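Local coordinates for protein GCN5-related N-acetyltransferase (Anabaena variabilis, PDB 2OZG) that binds coenzyme A and, as a GCN5-related N-acetyltransferase, probably transfers acetyl groups to amines, perhaps those of aminoglycosides, at residues Glu344-Leu355 / Lys370-Ala381; Tyr302-Glu313 / Gly324-Ser335. All coordinates share one frame; numbering follows the deposited sequence. Where two conformers were deposited one is given.

Interaction 1 of 2, residues Glu344-Leu355 / Lys370-Ala381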
# COMPACT_ATOMS: atom_id res chain seq x y z
N GLU A 344 -41.49 -27.76 22.81
CA GLU A 344 -42.03 -26.69 22.00
C GLU A 344 -40.94 -25.93 21.29
O GLU A 344 -41.25 -25.20 20.36
CB GLU A 344 -42.86 -25.72 22.87
CG GLU A 344 -42.08 -25.06 24.03
CD GLU A 344 -42.93 -24.23 25.06
OE1 GLU A 344 -44.15 -23.98 24.87
OE2 GLU A 344 -42.32 -23.84 26.09
N LEU A 345 -39.70 -26.06 21.74
CA LEU A 345 -38.59 -25.36 21.10
C LEU A 345 -37.51 -26.37 20.90
O LEU A 345 -36.93 -26.85 21.88
CB LEU A 345 -38.14 -24.17 21.91
CG LEU A 345 -37.03 -23.28 21.30
CD1 LEU A 345 -37.04 -21.91 21.94
CD2 LEU A 345 -35.66 -23.89 21.45
N GLN A 346 -37.24 -26.69 19.63
CA GLN A 346 -36.29 -27.73 19.26
C GLN A 346 -35.05 -27.19 18.65
O GLN A 346 -35.10 -26.33 17.78
CB GLN A 346 -36.93 -28.63 18.21
CG GLN A 346 -38.37 -28.99 18.61
CD GLN A 346 -39.29 -28.97 17.38
OE1 GLN A 346 -40.01 -27.99 17.15
NE2 GLN A 346 -39.20 -30.01 16.55
N LEU A 347 -33.92 -27.75 19.07
CA LEU A 347 -32.66 -27.31 18.56
C LEU A 347 -31.57 -28.33 18.86
O LEU A 347 -31.71 -29.21 19.70
CB LEU A 347 -32.28 -25.95 19.17
CG LEU A 347 -32.51 -25.69 20.64
CD1 LEU A 347 -32.11 -26.77 21.56
CD2 LEU A 347 -31.81 -24.39 21.06
N ASP A 348 -30.49 -28.18 18.13
CA ASP A 348 -29.32 -28.96 18.35
C ASP A 348 -28.56 -28.28 19.47
O ASP A 348 -28.74 -27.08 19.71
CB ASP A 348 -28.47 -28.90 17.06
CG ASP A 348 -27.22 -29.73 17.16
OD1 ASP A 348 -27.38 -30.97 17.21
OD2 ASP A 348 -26.10 -29.14 17.21
N ILE A 349 -27.66 -29.02 20.10
CA ILE A 349 -26.83 -28.47 21.16
C ILE A 349 -26.08 -27.18 20.69
O ILE A 349 -25.79 -26.29 21.50
CB ILE A 349 -25.89 -29.59 21.70
CG1 ILE A 349 -25.34 -29.22 23.06
CG2 ILE A 349 -24.74 -29.93 20.72
CD1 ILE A 349 -26.43 -29.25 24.16
N LYS A 350 -25.83 -27.05 19.37
CA LYS A 350 -25.19 -25.86 18.82
C LYS A 350 -26.08 -24.65 18.87
O LYS A 350 -25.59 -23.56 19.19
CB LYS A 350 -24.68 -26.02 17.41
CG LYS A 350 -23.61 -27.10 17.31
CD LYS A 350 -22.92 -27.17 15.97
CE LYS A 350 -23.81 -27.42 14.75
NZ LYS A 350 -24.58 -28.66 14.79
N GLY A 351 -27.37 -24.84 18.53
CA GLY A 351 -28.33 -23.77 18.59
C GLY A 351 -28.45 -23.26 20.02
O GLY A 351 -28.59 -22.07 20.25
N LEU A 352 -28.38 -24.18 20.98
CA LEU A 352 -28.54 -23.86 22.39
C LEU A 352 -27.42 -23.02 22.90
O LEU A 352 -27.63 -22.19 23.77
CB LEU A 352 -28.64 -25.15 23.22
CG LEU A 352 -28.89 -24.95 24.73
CD1 LEU A 352 -30.14 -24.14 24.95
CD2 LEU A 352 -28.98 -26.25 25.44
N ALA A 353 -26.19 -23.25 22.39
CA ALA A 353 -25.07 -22.40 22.76
C ALA A 353 -25.30 -20.92 22.44
O ALA A 353 -25.02 -20.05 23.26
CB ALA A 353 -23.83 -22.86 22.04
N SER A 354 -25.79 -20.64 21.22
CA SER A 354 -25.95 -19.27 20.75
C SER A 354 -27.13 -18.66 21.48
O SER A 354 -27.08 -17.49 21.79
CB SER A 354 -26.17 -19.20 19.27
OG SER A 354 -25.15 -19.85 18.52
N LEU A 355 -28.15 -19.48 21.76
CA LEU A 355 -29.32 -19.02 22.50
C LEU A 355 -28.93 -18.64 23.92
O LEU A 355 -29.30 -17.56 24.42
CB LEU A 355 -30.36 -20.14 22.56
CG LEU A 355 -31.66 -19.83 23.34
CD1 LEU A 355 -32.44 -18.75 22.65
CD2 LEU A 355 -32.51 -21.05 23.55
N LYS A 370 -31.49 -22.35 13.28
CA LYS A 370 -30.84 -23.04 14.39
C LYS A 370 -31.84 -23.50 15.45
O LYS A 370 -31.48 -24.20 16.42
CB LYS A 370 -29.82 -22.14 15.04
CG LYS A 370 -28.90 -21.56 14.02
CD LYS A 370 -28.32 -22.61 13.09
CE LYS A 370 -27.05 -22.06 12.40
NZ LYS A 370 -26.61 -23.04 11.36
N LEU A 371 -33.10 -23.08 15.29
CA LEU A 371 -34.13 -23.54 16.19
C LEU A 371 -35.49 -23.47 15.50
O LEU A 371 -35.65 -22.74 14.54
CB LEU A 371 -34.12 -22.78 17.52
CG LEU A 371 -34.41 -21.29 17.68
CD1 LEU A 371 -35.92 -21.02 17.60
CD2 LEU A 371 -33.91 -20.77 19.00
N GLN A 372 -36.42 -24.31 15.95
CA GLN A 372 -37.81 -24.26 15.54
C GLN A 372 -38.64 -24.09 16.82
O GLN A 372 -38.39 -24.78 17.83
CB GLN A 372 -38.24 -25.58 14.87
CG GLN A 372 -37.37 -25.96 13.71
CD GLN A 372 -38.08 -26.92 12.76
OE1 GLN A 372 -38.99 -27.67 13.17
NE2 GLN A 372 -37.69 -26.89 11.47
N ALA A 373 -39.58 -23.17 16.80
CA ALA A 373 -40.44 -22.96 17.95
C ALA A 373 -41.82 -22.42 17.58
O ALA A 373 -42.02 -21.89 16.49
CB ALA A 373 -39.77 -22.01 18.91
N THR A 374 -42.75 -22.58 18.51
CA THR A 374 -44.08 -21.97 18.44
C THR A 374 -43.85 -20.50 18.82
O THR A 374 -42.82 -20.16 19.43
CB THR A 374 -45.03 -22.62 19.46
OG1 THR A 374 -44.51 -22.48 20.79
CG2 THR A 374 -45.15 -24.13 19.19
N GLU A 375 -44.78 -19.63 18.48
CA GLU A 375 -44.62 -18.23 18.81
C GLU A 375 -44.59 -18.00 20.31
O GLU A 375 -43.91 -17.13 20.77
CB GLU A 375 -45.73 -17.40 18.19
CG GLU A 375 -45.65 -17.27 16.65
CD GLU A 375 -46.48 -16.09 16.07
N THR A 376 -45.32 -18.80 21.07
CA THR A 376 -45.30 -18.66 22.51
C THR A 376 -43.95 -19.06 23.06
O THR A 376 -43.35 -18.34 23.86
CB THR A 376 -46.42 -19.49 23.14
OG1 THR A 376 -47.65 -19.11 22.52
CG2 THR A 376 -46.50 -19.18 24.63
N ALA A 377 -43.44 -20.19 22.60
CA ALA A 377 -42.12 -20.58 23.04
C ALA A 377 -41.09 -19.55 22.58
O ALA A 377 -40.18 -19.24 23.32
CB ALA A 377 -41.77 -21.92 22.52
N LEU A 378 -41.22 -19.00 21.39
CA LEU A 378 -40.26 -17.97 20.94
C LEU A 378 -40.27 -16.79 21.90
O LEU A 378 -39.23 -16.26 22.23
CB LEU A 378 -40.57 -17.46 19.53
CG LEU A 378 -40.26 -18.31 18.29
CD1 LEU A 378 -40.63 -17.50 17.07
CD2 LEU A 378 -38.78 -18.69 18.21
N LEU A 379 -41.47 -16.39 22.34
CA LEU A 379 -41.59 -15.27 23.26
C LEU A 379 -40.97 -15.60 24.62
O LEU A 379 -40.23 -14.80 25.18
CB LEU A 379 -43.05 -14.83 23.44
CG LEU A 379 -43.24 -13.70 24.46
CD1 LEU A 379 -42.42 -12.49 24.06
CD2 LEU A 379 -44.71 -13.35 24.64
N LYS A 380 -41.28 -16.77 25.15
CA LYS A 380 -40.72 -17.17 26.43
C LYS A 380 -39.19 -17.21 26.34
O LYS A 380 -38.51 -16.63 27.19
CB LYS A 380 -41.33 -18.50 26.87
CG LYS A 380 -42.78 -18.39 27.13
CD LYS A 380 -43.39 -19.64 27.76
CE LYS A 380 -43.24 -20.91 26.86
NZ LYS A 380 -44.17 -22.00 27.32
N ALA A 381 -38.65 -17.82 25.30
CA ALA A 381 -37.20 -17.84 25.13
C ALA A 381 -36.58 -16.45 24.97
O ALA A 381 -35.47 -16.22 25.42
CB ALA A 381 -36.82 -18.66 23.99
O HOH W 1 -45.69 -24.01 22.62
O HOH W 2 -29.69 -26.04 16.19
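Leu345 lies over the methyl groups of three alanines: its CG is 3.9 Å from Ala373 CB, its CD1 reaches 3.8 Å to Ala381 CB, and its CB faces Ala377 more loosely. With CG swung opposite the backbone nitrogen (chi1 -176°), the branched end is carried across to these short side chains, whose small size gives the leucine a shallow seat. Next along, the CB atoms of Leu347 and Leu371 meet, and Leu355 CD1 from the helix comes up to Leu371 CD2. Gly351 fits where helix 349-357 passes close to the carbonyl of Lys370, for a CB there would collide with its oxygen. The strands run antiparallel, and Gln346 and Gln372 form their hydrogen-bonded pair, Gln346 N to Gln372 O at 2.9 Å and Gln372 N to Gln346 O at 3.0 Å; on that opposite face their amide planes stand nearly perpendicular, 85° apart. Just before strand 345-348 begins, Glu344 lays CG against Ala377 CB at 3.5 Å and sends its carboxylate across the end of Lys380, whose NZ meets the syn lone pair of OE2 at 2.9 Å. Water links Glu344 OE1 to Thr374 OG1, the capping oxygen of the N-cap residue, which accepts from Ala377 N, and another water joins Asp348 N to Lys370 O. The charged pair is tied into the adjoining strand 308-315, Glu344 OE2 accepting from His311 N and Lys380 NZ donating to Glu309 O. Within the sterol carrier protein-like domain, strand 371-373 is the outer neighbour of 345-348, while helix 362-367 packs on Leu355, Leu371 and Ala381.

Interaction 2 of 2, residues Tyr302-Glu313 / Gly324-Ser335; sequences YPLGVEAELHLE and GKFILSVANGKS
Tyr302 lies across Val330 with one ring face under the CG2 methyl, 4.1 Å from the ring centroid, while its CB touches Val330 CG1 at 3.5 Å. The ring reaches on toward Leu328 CD1 and Ser335, and chi1 of -67°, which sets CG opposite the carbonyl carbon, directs it there. Tyr302 N donates to Gly333 O, tying the start of the segment to the turn. On the other face of the hairpin, Ile327 lies alongside His311 and places CG1 over the centre of the imidazole, 3.9 Å from its centroid, a CH-pi contact. Glu309 holds that ring from its edge: His311 NE2 donates to Glu309 OE1 at 2.9 Å, almost straight at 176° and in the ring plane, which should fix the ring's rotation. Beneath these side chains, paired backbone bonds join Ala308 with Val330, Leu310 with Leu328 and Leu312 with Phe326, the shortest including Val330 N to Ala308 O at 2.7 Å. Asn332 and Gly333, both with positive phi, suit the type I' turn from Ala331 to Lys334, and a water bridges Pro303 O, Val306 O and Gly333 N. Farther out, Leu297 O accepts from both Tyr302 OH and Ser335 OG, and Lys342 N donates to His311 ND1. Replacing Tyr302 with an alanine would probably uncover Val330 and leave Leu297 O without one of its two hydroxyl partners. The hairpin's apolar face suits packing, with Leu312, Leu328 and Phe326 toward helix 293-299 and Tyr302, Leu310 and Leu328 against helix 375-385; the face with Lys325 and the His311-Glu309 bond can tolerate solvent.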
# COMPACT_ATOMS: atom_id res chain seq x y z
N TYR A 302 -30.63 -15.17 35.26
CA TYR A 302 -31.72 -14.82 34.36
C TYR A 302 -32.23 -13.44 34.72
O TYR A 302 -32.11 -13.01 35.88
CB TYR A 302 -32.83 -15.86 34.45
CG TYR A 302 -32.35 -17.19 33.89
CD1 TYR A 302 -32.38 -17.43 32.55
CD2 TYR A 302 -31.72 -18.13 34.71
CE1 TYR A 302 -31.89 -18.61 32.02
CE2 TYR A 302 -31.20 -19.29 34.18
CZ TYR A 302 -31.30 -19.54 32.84
OH TYR A 302 -30.81 -20.68 32.27
N PRO A 303 -32.85 -12.75 33.76
CA PRO A 303 -33.33 -11.42 34.11
C PRO A 303 -34.44 -11.47 35.14
O PRO A 303 -35.26 -12.37 35.12
CB PRO A 303 -33.90 -10.88 32.78
CG PRO A 303 -33.40 -11.76 31.72
CD PRO A 303 -33.19 -13.10 32.37
N LEU A 304 -34.45 -10.50 36.04
CA LEU A 304 -35.56 -10.36 36.97
C LEU A 304 -36.81 -9.85 36.22
O LEU A 304 -36.72 -9.08 35.26
CB LEU A 304 -35.19 -9.39 38.10
CG LEU A 304 -34.09 -9.82 39.07
CD1 LEU A 304 -33.70 -8.64 39.97
CD2 LEU A 304 -34.58 -11.03 39.91
N GLY A 305 -37.95 -10.28 36.71
CA GLY A 305 -39.24 -9.91 36.18
C GLY A 305 -39.77 -10.95 35.21
O GLY A 305 -40.88 -10.83 34.73
N VAL A 306 -38.96 -11.96 34.92
CA VAL A 306 -39.35 -13.02 34.02
C VAL A 306 -39.88 -14.24 34.80
O VAL A 306 -39.26 -14.71 35.76
CB VAL A 306 -38.17 -13.42 33.11
CG1 VAL A 306 -38.53 -14.61 32.25
CG2 VAL A 306 -37.70 -12.20 32.26
N GLU A 307 -41.05 -14.71 34.43
CA GLU A 307 -41.57 -15.93 35.03
C GLU A 307 -42.07 -16.74 33.85
O GLU A 307 -43.09 -16.40 33.24
CB GLU A 307 -42.64 -15.66 36.08
CG GLU A 307 -43.07 -16.90 36.83
CD GLU A 307 -44.05 -16.60 37.97
OE1 GLU A 307 -44.05 -15.46 38.49
OE2 GLU A 307 -44.82 -17.51 38.35
N ALA A 308 -41.35 -17.80 33.50
CA ALA A 308 -41.70 -18.59 32.34
C ALA A 308 -41.17 -19.98 32.41
O ALA A 308 -40.13 -20.22 33.00
CB ALA A 308 -41.17 -17.95 31.10
N GLU A 309 -41.89 -20.88 31.75
CA GLU A 309 -41.49 -22.25 31.61
C GLU A 309 -41.26 -22.52 30.11
O GLU A 309 -42.18 -22.40 29.30
CB GLU A 309 -42.62 -23.09 32.13
CG GLU A 309 -42.29 -24.47 32.47
CD GLU A 309 -43.49 -25.14 33.11
OE1 GLU A 309 -44.33 -25.66 32.34
OE2 GLU A 309 -43.59 -25.17 34.36
N LEU A 310 -40.04 -22.85 29.73
CA LEU A 310 -39.75 -23.13 28.34
C LEU A 310 -39.50 -24.61 28.15
O LEU A 310 -38.64 -25.18 28.81
CB LEU A 310 -38.52 -22.28 27.86
CG LEU A 310 -38.13 -22.40 26.38
CD1 LEU A 310 -39.28 -22.08 25.44
CD2 LEU A 310 -36.97 -21.49 26.11
N HIS A 311 -40.26 -25.25 27.25
CA HIS A 311 -40.15 -26.70 27.01
C HIS A 311 -39.25 -26.97 25.81
O HIS A 311 -39.65 -26.83 24.66
CB HIS A 311 -41.54 -27.35 26.84
CG HIS A 311 -42.37 -27.37 28.09
ND1 HIS A 311 -43.17 -28.43 28.42
CD2 HIS A 311 -42.50 -26.47 29.09
CE1 HIS A 311 -43.80 -28.17 29.56
NE2 HIS A 311 -43.39 -26.99 29.99
N LEU A 312 -38.04 -27.39 26.10
CA LEU A 312 -36.98 -27.58 25.10
C LEU A 312 -36.86 -29.01 24.65
O LEU A 312 -37.20 -29.96 25.40
CB LEU A 312 -35.62 -27.27 25.75
CG LEU A 312 -35.34 -25.86 26.31
CD1 LEU A 312 -34.16 -25.88 27.31
CD2 LEU A 312 -35.01 -24.94 25.14
N GLU A 313 -36.38 -29.16 23.42
CA GLU A 313 -36.06 -30.46 22.86
C GLU A 313 -34.70 -30.34 22.24
O GLU A 313 -34.50 -29.70 21.23
CB GLU A 313 -37.09 -30.92 21.85
CG GLU A 313 -36.95 -32.41 21.55
CD GLU A 313 -38.14 -32.92 20.82
OE1 GLU A 313 -38.48 -32.35 19.77
OE2 GLU A 313 -38.76 -33.88 21.31
N GLY A 324 -32.61 -34.84 24.45
CA GLY A 324 -33.94 -35.14 24.99
C GLY A 324 -34.75 -33.90 25.30
O GLY A 324 -34.40 -32.80 24.87
N LYS A 325 -35.80 -34.08 26.09
CA LYS A 325 -36.68 -32.97 26.42
C LYS A 325 -36.42 -32.49 27.83
O LYS A 325 -36.21 -33.28 28.71
CB LYS A 325 -38.13 -33.37 26.27
CG LYS A 325 -38.57 -33.70 24.84
CD LYS A 325 -39.97 -34.30 24.95
CE LYS A 325 -40.68 -34.42 23.64
NZ LYS A 325 -42.08 -34.94 23.89
N PHE A 326 -36.37 -31.17 28.00
CA PHE A 326 -36.09 -30.51 29.26
C PHE A 326 -37.09 -29.34 29.41
O PHE A 326 -37.42 -28.62 28.43
CB PHE A 326 -34.64 -29.94 29.27
CG PHE A 326 -33.56 -30.96 29.03
CD1 PHE A 326 -33.14 -31.26 27.74
CD2 PHE A 326 -32.97 -31.64 30.11
CE1 PHE A 326 -32.17 -32.24 27.50
CE2 PHE A 326 -31.99 -32.62 29.88
CZ PHE A 326 -31.59 -32.92 28.58
N ILE A 327 -37.57 -29.16 30.63
CA ILE A 327 -38.34 -27.98 30.97
C ILE A 327 -37.44 -27.03 31.75
O ILE A 327 -36.92 -27.38 32.81
CB ILE A 327 -39.56 -28.30 31.83
CG1 ILE A 327 -40.40 -29.39 31.14
CG2 ILE A 327 -40.32 -27.02 32.10
CD1 ILE A 327 -41.58 -29.94 31.98
N LEU A 328 -37.23 -25.84 31.21
CA LEU A 328 -36.53 -24.77 31.89
C LEU A 328 -37.58 -23.87 32.54
O LEU A 328 -38.36 -23.23 31.83
CB LEU A 328 -35.79 -23.93 30.85
CG LEU A 328 -35.05 -22.72 31.33
CD1 LEU A 328 -34.01 -23.09 32.38
CD2 LEU A 328 -34.44 -22.02 30.12
N SER A 329 -37.61 -23.81 33.87
CA SER A 329 -38.58 -22.94 34.57
C SER A 329 -37.81 -21.83 35.20
O SER A 329 -36.92 -22.07 36.03
CB SER A 329 -39.36 -23.68 35.69
OG SER A 329 -40.04 -24.78 35.14
N VAL A 330 -38.11 -20.61 34.80
CA VAL A 330 -37.41 -19.41 35.30
C VAL A 330 -38.33 -18.51 36.15
O VAL A 330 -39.48 -18.23 35.80
CB VAL A 330 -36.78 -18.60 34.10
CG1 VAL A 330 -36.04 -17.36 34.59
CG2 VAL A 330 -35.80 -19.48 33.32
N ALA A 331 -37.82 -18.08 37.29
CA ALA A 331 -38.54 -17.15 38.15
C ALA A 331 -37.52 -16.57 39.11
O ALA A 331 -36.53 -17.22 39.45
CB ALA A 331 -39.60 -17.83 38.89
N ASN A 332 -37.72 -15.30 39.45
CA ASN A 332 -36.89 -14.60 40.41
C ASN A 332 -35.44 -14.65 40.09
O ASN A 332 -34.60 -14.71 40.98
CB ASN A 332 -37.12 -15.18 41.80
CG ASN A 332 -38.56 -15.22 42.18
OD1 ASN A 332 -39.12 -16.29 42.29
ND2 ASN A 332 -39.19 -14.05 42.28
N GLY A 333 -35.14 -14.59 38.80
CA GLY A 333 -33.74 -14.56 38.34
C GLY A 333 -33.01 -15.89 38.35
O GLY A 333 -31.82 -15.96 38.00
N LYS A 334 -33.72 -16.94 38.68
CA LYS A 334 -33.15 -18.27 38.81
C LYS A 334 -33.95 -19.27 38.00
O LYS A 334 -35.08 -18.99 37.64
CB LYS A 334 -33.17 -18.67 40.26
CG LYS A 334 -32.64 -17.64 41.23
CD LYS A 334 -32.76 -18.15 42.67
CE LYS A 334 -33.92 -17.52 43.41
NZ LYS A 334 -33.44 -16.25 44.04
N SER A 335 -33.33 -20.41 37.66
CA SER A 335 -33.95 -21.48 36.94
C SER A 335 -33.91 -22.82 37.69
O SER A 335 -33.16 -23.03 38.63
CB SER A 335 -33.32 -21.69 35.58
OG SER A 335 -32.01 -22.19 35.75
O HOH W 3 -36.71 -14.09 36.57
O HOH W 4 -39.82 -13.84 38.58

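Overall arrangement
Strands 308-315 and 345-348 lie side by side in one five-stranded sheet, so interactions 1 and 2 share a border, where Leu345 O accepts from Glu313 N. Interaction 2 is the central hairpin pairing, long and regular; interaction 1 is shorter, joining the edge strand 371-373 and leaning more on helix packing. Both are partly buried, interaction 1 with the larger share of buried residues and interaction 2 with more exposed ones. In the strands, leucines face the helices, and Gln346 and Gln372 or His311 and Glu309 face the other way. Interaction 1 has just two backbone bonds across it, plus a salt bridge; interaction 2 has seven, with CH-pi contacts and a histidine-carboxylate bond. Helix 375-385 supplies alanines to interaction 1 and also covers Leu310.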